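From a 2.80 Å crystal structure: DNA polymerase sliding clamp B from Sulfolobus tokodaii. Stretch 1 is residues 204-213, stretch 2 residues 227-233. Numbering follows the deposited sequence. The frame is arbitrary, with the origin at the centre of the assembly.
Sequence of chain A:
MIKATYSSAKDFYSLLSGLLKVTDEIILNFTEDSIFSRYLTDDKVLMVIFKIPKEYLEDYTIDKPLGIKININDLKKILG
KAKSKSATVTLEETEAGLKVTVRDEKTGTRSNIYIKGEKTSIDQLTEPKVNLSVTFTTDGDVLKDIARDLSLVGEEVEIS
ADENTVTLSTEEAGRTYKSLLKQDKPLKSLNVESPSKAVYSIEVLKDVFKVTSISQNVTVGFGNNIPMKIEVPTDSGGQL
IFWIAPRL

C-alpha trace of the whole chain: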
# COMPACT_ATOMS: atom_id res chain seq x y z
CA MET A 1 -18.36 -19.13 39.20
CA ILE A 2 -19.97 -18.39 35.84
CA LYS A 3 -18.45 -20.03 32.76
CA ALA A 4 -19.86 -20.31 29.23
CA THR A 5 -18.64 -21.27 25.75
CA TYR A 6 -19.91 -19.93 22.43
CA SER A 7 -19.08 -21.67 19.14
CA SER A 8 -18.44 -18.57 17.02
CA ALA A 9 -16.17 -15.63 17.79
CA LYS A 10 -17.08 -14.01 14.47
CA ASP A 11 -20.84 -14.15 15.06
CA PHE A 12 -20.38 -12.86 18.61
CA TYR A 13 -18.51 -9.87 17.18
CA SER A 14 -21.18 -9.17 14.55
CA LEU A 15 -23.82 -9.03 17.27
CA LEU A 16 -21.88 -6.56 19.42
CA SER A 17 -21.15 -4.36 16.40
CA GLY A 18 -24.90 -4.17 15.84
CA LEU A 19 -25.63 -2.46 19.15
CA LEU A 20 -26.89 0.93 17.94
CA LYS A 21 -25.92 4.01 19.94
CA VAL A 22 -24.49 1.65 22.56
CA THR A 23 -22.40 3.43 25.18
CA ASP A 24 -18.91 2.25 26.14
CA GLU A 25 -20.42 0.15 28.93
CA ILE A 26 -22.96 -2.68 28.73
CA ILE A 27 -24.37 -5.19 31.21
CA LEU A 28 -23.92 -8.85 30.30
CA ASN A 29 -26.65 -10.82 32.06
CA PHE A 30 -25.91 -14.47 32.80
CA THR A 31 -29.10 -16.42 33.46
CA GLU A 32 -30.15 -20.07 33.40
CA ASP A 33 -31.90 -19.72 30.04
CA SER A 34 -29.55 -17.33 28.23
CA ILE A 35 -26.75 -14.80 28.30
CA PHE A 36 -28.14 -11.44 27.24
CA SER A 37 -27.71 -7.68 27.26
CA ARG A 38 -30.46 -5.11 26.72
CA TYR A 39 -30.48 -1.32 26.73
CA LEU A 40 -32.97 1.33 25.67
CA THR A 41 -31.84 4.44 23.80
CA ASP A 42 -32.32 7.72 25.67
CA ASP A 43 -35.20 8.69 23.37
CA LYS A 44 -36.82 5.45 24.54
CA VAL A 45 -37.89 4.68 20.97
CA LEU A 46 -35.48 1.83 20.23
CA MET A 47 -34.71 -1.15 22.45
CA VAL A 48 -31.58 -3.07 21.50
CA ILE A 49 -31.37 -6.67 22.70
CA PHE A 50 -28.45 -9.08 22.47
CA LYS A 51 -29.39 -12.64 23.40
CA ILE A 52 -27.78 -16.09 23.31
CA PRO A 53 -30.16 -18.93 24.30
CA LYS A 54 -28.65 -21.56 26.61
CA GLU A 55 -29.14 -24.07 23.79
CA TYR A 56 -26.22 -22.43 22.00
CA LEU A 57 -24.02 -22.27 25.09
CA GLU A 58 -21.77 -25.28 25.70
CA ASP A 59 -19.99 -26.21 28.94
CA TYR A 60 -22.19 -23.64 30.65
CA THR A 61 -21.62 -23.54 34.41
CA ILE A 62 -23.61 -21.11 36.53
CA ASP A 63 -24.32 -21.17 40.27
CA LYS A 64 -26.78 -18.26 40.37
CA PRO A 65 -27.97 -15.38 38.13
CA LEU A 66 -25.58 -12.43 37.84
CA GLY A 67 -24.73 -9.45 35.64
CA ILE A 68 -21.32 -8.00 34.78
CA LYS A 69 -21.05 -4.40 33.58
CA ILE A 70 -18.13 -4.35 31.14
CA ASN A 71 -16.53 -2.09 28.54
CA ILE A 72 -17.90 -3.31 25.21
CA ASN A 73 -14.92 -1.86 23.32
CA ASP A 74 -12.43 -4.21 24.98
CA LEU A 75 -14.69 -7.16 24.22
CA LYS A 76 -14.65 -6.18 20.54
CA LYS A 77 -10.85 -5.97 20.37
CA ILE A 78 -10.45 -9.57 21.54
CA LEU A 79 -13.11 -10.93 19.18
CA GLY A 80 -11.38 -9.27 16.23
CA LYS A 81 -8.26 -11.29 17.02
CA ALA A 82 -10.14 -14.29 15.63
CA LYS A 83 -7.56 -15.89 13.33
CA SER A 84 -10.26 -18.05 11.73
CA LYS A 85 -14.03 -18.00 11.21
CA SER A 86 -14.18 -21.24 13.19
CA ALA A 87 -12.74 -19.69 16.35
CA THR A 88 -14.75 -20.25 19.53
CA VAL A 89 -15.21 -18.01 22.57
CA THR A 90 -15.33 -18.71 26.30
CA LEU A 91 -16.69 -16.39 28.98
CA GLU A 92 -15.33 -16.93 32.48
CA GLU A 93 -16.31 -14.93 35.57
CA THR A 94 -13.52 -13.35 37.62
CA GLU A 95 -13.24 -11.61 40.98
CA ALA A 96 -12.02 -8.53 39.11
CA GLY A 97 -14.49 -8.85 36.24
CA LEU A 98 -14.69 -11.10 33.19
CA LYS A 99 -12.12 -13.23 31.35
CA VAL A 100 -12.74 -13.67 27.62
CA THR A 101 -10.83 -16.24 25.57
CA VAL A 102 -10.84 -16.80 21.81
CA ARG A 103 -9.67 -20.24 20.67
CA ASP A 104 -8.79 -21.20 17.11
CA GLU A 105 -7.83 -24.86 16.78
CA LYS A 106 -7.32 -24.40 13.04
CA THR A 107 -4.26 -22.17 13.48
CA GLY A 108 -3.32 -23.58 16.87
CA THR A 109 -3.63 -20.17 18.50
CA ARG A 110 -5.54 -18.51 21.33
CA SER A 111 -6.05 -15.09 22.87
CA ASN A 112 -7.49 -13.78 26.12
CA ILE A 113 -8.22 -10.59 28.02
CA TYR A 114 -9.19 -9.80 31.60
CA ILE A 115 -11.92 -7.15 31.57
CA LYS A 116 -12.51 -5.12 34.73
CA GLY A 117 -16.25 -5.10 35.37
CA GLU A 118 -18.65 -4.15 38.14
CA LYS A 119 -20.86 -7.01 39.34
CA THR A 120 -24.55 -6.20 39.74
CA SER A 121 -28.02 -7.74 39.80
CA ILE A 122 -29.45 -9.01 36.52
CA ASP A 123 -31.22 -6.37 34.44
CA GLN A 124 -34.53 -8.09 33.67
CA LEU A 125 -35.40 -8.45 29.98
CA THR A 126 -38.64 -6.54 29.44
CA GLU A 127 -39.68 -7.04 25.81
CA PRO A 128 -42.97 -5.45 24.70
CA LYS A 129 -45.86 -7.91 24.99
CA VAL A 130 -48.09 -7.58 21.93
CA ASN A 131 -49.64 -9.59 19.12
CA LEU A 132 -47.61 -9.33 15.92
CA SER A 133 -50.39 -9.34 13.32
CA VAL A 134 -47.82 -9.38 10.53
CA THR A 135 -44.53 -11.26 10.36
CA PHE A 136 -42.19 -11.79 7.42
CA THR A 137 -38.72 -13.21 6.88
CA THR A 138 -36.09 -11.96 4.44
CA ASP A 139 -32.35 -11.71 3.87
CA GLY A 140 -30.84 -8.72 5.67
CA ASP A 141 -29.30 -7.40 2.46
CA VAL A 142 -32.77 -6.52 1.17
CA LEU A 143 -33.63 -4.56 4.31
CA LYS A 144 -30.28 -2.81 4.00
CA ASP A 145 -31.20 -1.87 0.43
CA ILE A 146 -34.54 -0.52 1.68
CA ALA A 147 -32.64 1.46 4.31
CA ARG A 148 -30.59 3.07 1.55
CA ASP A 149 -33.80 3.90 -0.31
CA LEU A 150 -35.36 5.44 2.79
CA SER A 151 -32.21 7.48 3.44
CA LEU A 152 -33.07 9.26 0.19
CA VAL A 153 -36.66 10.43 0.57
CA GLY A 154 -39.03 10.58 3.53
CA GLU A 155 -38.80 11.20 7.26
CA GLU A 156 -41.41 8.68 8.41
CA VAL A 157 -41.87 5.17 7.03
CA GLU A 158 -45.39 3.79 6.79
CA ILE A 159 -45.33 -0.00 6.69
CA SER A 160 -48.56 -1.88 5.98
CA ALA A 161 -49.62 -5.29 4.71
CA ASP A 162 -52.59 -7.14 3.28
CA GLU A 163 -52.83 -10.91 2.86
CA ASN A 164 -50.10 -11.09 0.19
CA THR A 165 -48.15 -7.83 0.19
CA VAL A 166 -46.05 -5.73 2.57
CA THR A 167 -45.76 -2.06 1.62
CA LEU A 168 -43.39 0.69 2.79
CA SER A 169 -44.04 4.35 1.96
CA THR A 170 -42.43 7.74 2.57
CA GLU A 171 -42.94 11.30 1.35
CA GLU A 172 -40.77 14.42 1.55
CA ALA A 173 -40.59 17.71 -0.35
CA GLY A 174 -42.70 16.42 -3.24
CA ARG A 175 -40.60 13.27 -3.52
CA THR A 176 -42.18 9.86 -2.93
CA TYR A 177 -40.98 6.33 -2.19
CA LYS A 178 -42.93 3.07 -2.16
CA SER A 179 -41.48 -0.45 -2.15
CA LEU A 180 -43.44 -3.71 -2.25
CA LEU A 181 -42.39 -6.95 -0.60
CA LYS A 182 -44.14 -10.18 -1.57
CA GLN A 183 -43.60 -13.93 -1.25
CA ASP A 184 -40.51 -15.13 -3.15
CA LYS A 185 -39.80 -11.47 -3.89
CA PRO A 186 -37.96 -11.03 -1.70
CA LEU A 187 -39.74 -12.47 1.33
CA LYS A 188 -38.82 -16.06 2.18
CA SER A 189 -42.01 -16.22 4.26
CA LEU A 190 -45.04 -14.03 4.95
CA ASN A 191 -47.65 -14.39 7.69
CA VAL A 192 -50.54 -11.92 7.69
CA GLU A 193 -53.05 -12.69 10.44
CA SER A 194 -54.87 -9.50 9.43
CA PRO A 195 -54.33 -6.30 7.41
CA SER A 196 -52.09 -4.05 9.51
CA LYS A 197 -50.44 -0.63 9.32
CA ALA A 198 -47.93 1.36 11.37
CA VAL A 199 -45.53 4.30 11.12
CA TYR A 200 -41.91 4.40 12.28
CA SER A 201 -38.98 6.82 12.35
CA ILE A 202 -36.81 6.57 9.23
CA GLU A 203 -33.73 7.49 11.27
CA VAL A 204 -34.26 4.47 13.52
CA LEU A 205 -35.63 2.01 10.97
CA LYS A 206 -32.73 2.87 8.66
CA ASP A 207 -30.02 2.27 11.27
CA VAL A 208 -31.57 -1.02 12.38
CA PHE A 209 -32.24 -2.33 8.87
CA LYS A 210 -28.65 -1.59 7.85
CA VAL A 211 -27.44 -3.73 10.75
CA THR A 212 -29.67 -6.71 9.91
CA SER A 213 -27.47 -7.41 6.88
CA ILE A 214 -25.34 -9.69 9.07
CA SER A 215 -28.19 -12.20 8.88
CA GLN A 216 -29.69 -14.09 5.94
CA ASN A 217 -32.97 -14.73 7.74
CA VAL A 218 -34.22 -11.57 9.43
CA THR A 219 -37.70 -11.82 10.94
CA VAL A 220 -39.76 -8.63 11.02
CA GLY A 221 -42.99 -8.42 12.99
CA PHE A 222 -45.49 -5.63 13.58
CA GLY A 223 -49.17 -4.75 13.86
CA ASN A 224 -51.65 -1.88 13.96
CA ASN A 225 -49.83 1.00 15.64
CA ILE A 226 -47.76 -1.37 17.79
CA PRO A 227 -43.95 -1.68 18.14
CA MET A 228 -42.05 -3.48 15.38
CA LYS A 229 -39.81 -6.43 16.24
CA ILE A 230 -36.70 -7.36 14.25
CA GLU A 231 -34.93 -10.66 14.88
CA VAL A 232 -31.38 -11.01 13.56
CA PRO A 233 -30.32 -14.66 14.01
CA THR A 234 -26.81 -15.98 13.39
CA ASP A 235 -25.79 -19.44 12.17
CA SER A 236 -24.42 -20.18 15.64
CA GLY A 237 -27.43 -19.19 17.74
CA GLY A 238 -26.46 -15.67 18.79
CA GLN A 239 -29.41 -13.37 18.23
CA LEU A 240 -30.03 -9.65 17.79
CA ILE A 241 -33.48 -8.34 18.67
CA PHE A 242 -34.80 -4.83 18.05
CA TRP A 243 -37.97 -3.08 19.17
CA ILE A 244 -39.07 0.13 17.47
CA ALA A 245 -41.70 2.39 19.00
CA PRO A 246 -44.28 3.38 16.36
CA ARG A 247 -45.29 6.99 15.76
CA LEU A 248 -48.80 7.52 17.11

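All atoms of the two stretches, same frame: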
# COMPACT_ATOMS: atom_id res chain seq x y z
N VAL A 204 -34.43 5.69 12.74
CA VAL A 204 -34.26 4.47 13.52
C VAL A 204 -34.37 3.22 12.65
O VAL A 204 -33.53 2.33 12.73
CB VAL A 204 -35.30 4.39 14.65
CG1 VAL A 204 -35.03 3.17 15.52
CG2 VAL A 204 -35.26 5.66 15.48
N LEU A 205 -35.41 3.16 11.83
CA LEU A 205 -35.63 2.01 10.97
C LEU A 205 -34.46 1.81 10.01
O LEU A 205 -34.10 0.68 9.69
CB LEU A 205 -36.94 2.18 10.18
CG LEU A 205 -37.52 0.90 9.58
CD1 LEU A 205 -37.89 -0.07 10.69
CD2 LEU A 205 -38.72 1.21 8.71
N LYS A 206 -33.87 2.91 9.56
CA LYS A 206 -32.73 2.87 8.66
C LYS A 206 -31.52 2.24 9.34
O LYS A 206 -30.94 1.28 8.84
CB LYS A 206 -32.38 4.28 8.19
CG LYS A 206 -31.26 4.35 7.17
CD LYS A 206 -30.64 5.74 7.14
CE LYS A 206 -31.70 6.82 7.08
NZ LYS A 206 -31.11 8.19 7.11
N ASP A 207 -31.15 2.78 10.50
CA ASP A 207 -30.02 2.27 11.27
C ASP A 207 -30.15 0.78 11.56
O ASP A 207 -29.21 0.01 11.34
CB ASP A 207 -29.87 3.04 12.58
CG ASP A 207 -29.47 4.49 12.37
OD1 ASP A 207 -29.16 4.85 11.21
OD2 ASP A 207 -29.46 5.25 13.35
N VAL A 208 -31.31 0.38 12.07
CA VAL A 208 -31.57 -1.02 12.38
C VAL A 208 -31.46 -1.90 11.14
O VAL A 208 -30.69 -2.86 11.12
CB VAL A 208 -32.97 -1.20 13.00
CG1 VAL A 208 -33.29 -2.68 13.18
CG2 VAL A 208 -33.06 -0.47 14.33
N PHE A 209 -32.23 -1.57 10.11
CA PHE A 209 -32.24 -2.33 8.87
C PHE A 209 -30.83 -2.56 8.32
O PHE A 209 -30.49 -3.66 7.89
CB PHE A 209 -33.10 -1.64 7.82
CG PHE A 209 -34.55 -2.03 7.87
CD1 PHE A 209 -35.12 -2.44 9.06
CD2 PHE A 209 -35.34 -1.98 6.73
CE1 PHE A 209 -36.46 -2.80 9.12
CE2 PHE A 209 -36.67 -2.34 6.78
CZ PHE A 209 -37.23 -2.75 7.97
N LYS A 210 -30.01 -1.51 8.35
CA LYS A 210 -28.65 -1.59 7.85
C LYS A 210 -27.86 -2.65 8.60
O LYS A 210 -27.02 -3.35 8.02
CB LYS A 210 -27.96 -0.22 7.96
CG LYS A 210 -26.57 -0.16 7.35
CD LYS A 210 -26.05 1.27 7.34
CE LYS A 210 -24.62 1.35 6.81
NZ LYS A 210 -23.66 0.63 7.70
N VAL A 211 -28.13 -2.78 9.90
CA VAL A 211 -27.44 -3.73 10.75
C VAL A 211 -27.86 -5.18 10.47
O VAL A 211 -27.06 -6.10 10.59
CB VAL A 211 -27.68 -3.42 12.24
CG1 VAL A 211 -27.18 -4.56 13.12
CG2 VAL A 211 -26.99 -2.11 12.62
N THR A 212 -29.12 -5.37 10.10
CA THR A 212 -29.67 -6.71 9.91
C THR A 212 -29.03 -7.46 8.74
O THR A 212 -29.35 -8.62 8.49
CB THR A 212 -31.19 -6.66 9.68
OG1 THR A 212 -31.47 -6.12 8.38
CG2 THR A 212 -31.87 -5.82 10.74
N SER A 213 -28.12 -6.79 8.03
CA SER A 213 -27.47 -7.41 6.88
C SER A 213 -26.57 -8.58 7.28
O SER A 213 -26.23 -9.43 6.46
CB SER A 213 -26.66 -6.37 6.09
OG SER A 213 -25.60 -5.84 6.86
N PRO A 227 -45.39 -1.60 18.39
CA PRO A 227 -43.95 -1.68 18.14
C PRO A 227 -43.58 -2.76 17.13
O PRO A 227 -44.25 -3.79 17.06
CB PRO A 227 -43.38 -2.03 19.51
CG PRO A 227 -44.35 -1.45 20.47
CD PRO A 227 -45.70 -1.62 19.83
N MET A 228 -42.54 -2.51 16.34
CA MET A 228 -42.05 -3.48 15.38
C MET A 228 -40.88 -4.26 15.97
O MET A 228 -40.02 -3.69 16.64
CB MET A 228 -41.61 -2.79 14.09
CG MET A 228 -40.85 -3.69 13.12
SD MET A 228 -40.17 -2.81 11.69
CE MET A 228 -41.65 -2.46 10.76
N LYS A 229 -40.85 -5.56 15.71
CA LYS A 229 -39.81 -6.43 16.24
C LYS A 229 -38.95 -7.01 15.12
O LYS A 229 -39.46 -7.64 14.20
CB LYS A 229 -40.45 -7.57 17.04
CG LYS A 229 -39.46 -8.58 17.59
CD LYS A 229 -40.19 -9.74 18.25
CE LYS A 229 -39.22 -10.75 18.86
NZ LYS A 229 -39.95 -11.88 19.50
N ILE A 230 -37.64 -6.78 15.21
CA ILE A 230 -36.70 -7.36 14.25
C ILE A 230 -35.81 -8.40 14.93
O ILE A 230 -35.15 -8.11 15.93
CB ILE A 230 -35.82 -6.29 13.58
CG1 ILE A 230 -36.65 -5.38 12.67
CG2 ILE A 230 -34.72 -6.94 12.76
CD1 ILE A 230 -37.42 -4.32 13.42
N GLU A 231 -35.79 -9.61 14.38
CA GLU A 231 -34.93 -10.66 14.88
C GLU A 231 -33.79 -10.93 13.90
O GLU A 231 -34.02 -11.23 12.74
CB GLU A 231 -35.73 -11.95 15.11
CG GLU A 231 -36.93 -11.79 16.02
CD GLU A 231 -37.64 -13.11 16.29
OE1 GLU A 231 -36.99 -14.17 16.17
OE2 GLU A 231 -38.84 -13.08 16.63
N VAL A 232 -32.56 -10.81 14.39
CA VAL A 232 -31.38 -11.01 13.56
C VAL A 232 -30.58 -12.21 14.05
O VAL A 232 -29.64 -12.06 14.84
CB VAL A 232 -30.47 -9.76 13.56
CG1 VAL A 232 -29.33 -9.94 12.58
CG2 VAL A 232 -31.28 -8.52 13.23
N PRO A 233 -30.95 -13.41 13.59
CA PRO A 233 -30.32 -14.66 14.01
C PRO A 233 -28.96 -14.86 13.33
O PRO A 233 -28.75 -14.36 12.23
CB PRO A 233 -31.29 -15.74 13.50
CG PRO A 233 -32.53 -15.01 13.08
CD PRO A 233 -32.07 -13.65 12.67

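A helix, 204-211, lies over a strand, 227-233, and the two run nearly parallel, their N-to-C directions 19° apart and their axes no closer than 10.1 Å. That spacing leaves room for one layer of side chains between the backbones. The gap narrows toward the C-terminal end: Leu205 CA and Met228 CA are 9.5 Å apart, whereas Thr212 CA and Val232 CA, where the helix has given way to a 3-10 segment, are 5.9 Å apart.

No hydrogen bond or salt bridge crosses the interface; it is held by apolar packing alone, with 262 Å² buried over both sides. The strand supplies its face by alternation: Met228, Ile230 and Val232 point toward the other stretch, while Glu231 between them points away. The helix answers with Leu205, Val208 and Phe209, and the 3-10 segment that follows adds Thr212, at positions i, i+3, i+4 and i+7. Of these only Val208 points toward the strand; Thr212 leaves sideways, and Phe209 starts away but brings its ring end nearer. Leu205 leaves its backbone sideways, yet its end reaches in, CD1 lying 3.7 Å from Met228 SD. Ile230 is the hub. Its CG1 sits 4.3 Å from Val208 CG1 and 4.4 Å from Phe209 CE1, with the aromatic ring meeting it obliquely, and its CG2 lies 3.7 Å from Thr212 CG2.

Thr212 shows how a polar residue can join such a layer. Its methyl CG2 also lies 3.7 Å from Val232 CG2, while OG1 donates to Phe209 O at 2.7 Å, so the buried hydroxyl is satisfied within its own stretch. Ser213 OG similarly donates to Lys210 O at 3.1 Å.

The remaining bonds are also local. Helical backbone pairs such as Phe209 N to Leu205 O, 3.0 Å, fix the spacing of the packing residues. Clear of the helix, Lys229 NZ and Glu231 OE2 form a salt bridge at 3.3 Å, its hydrogen bond weak, joining alternate residues along the strand.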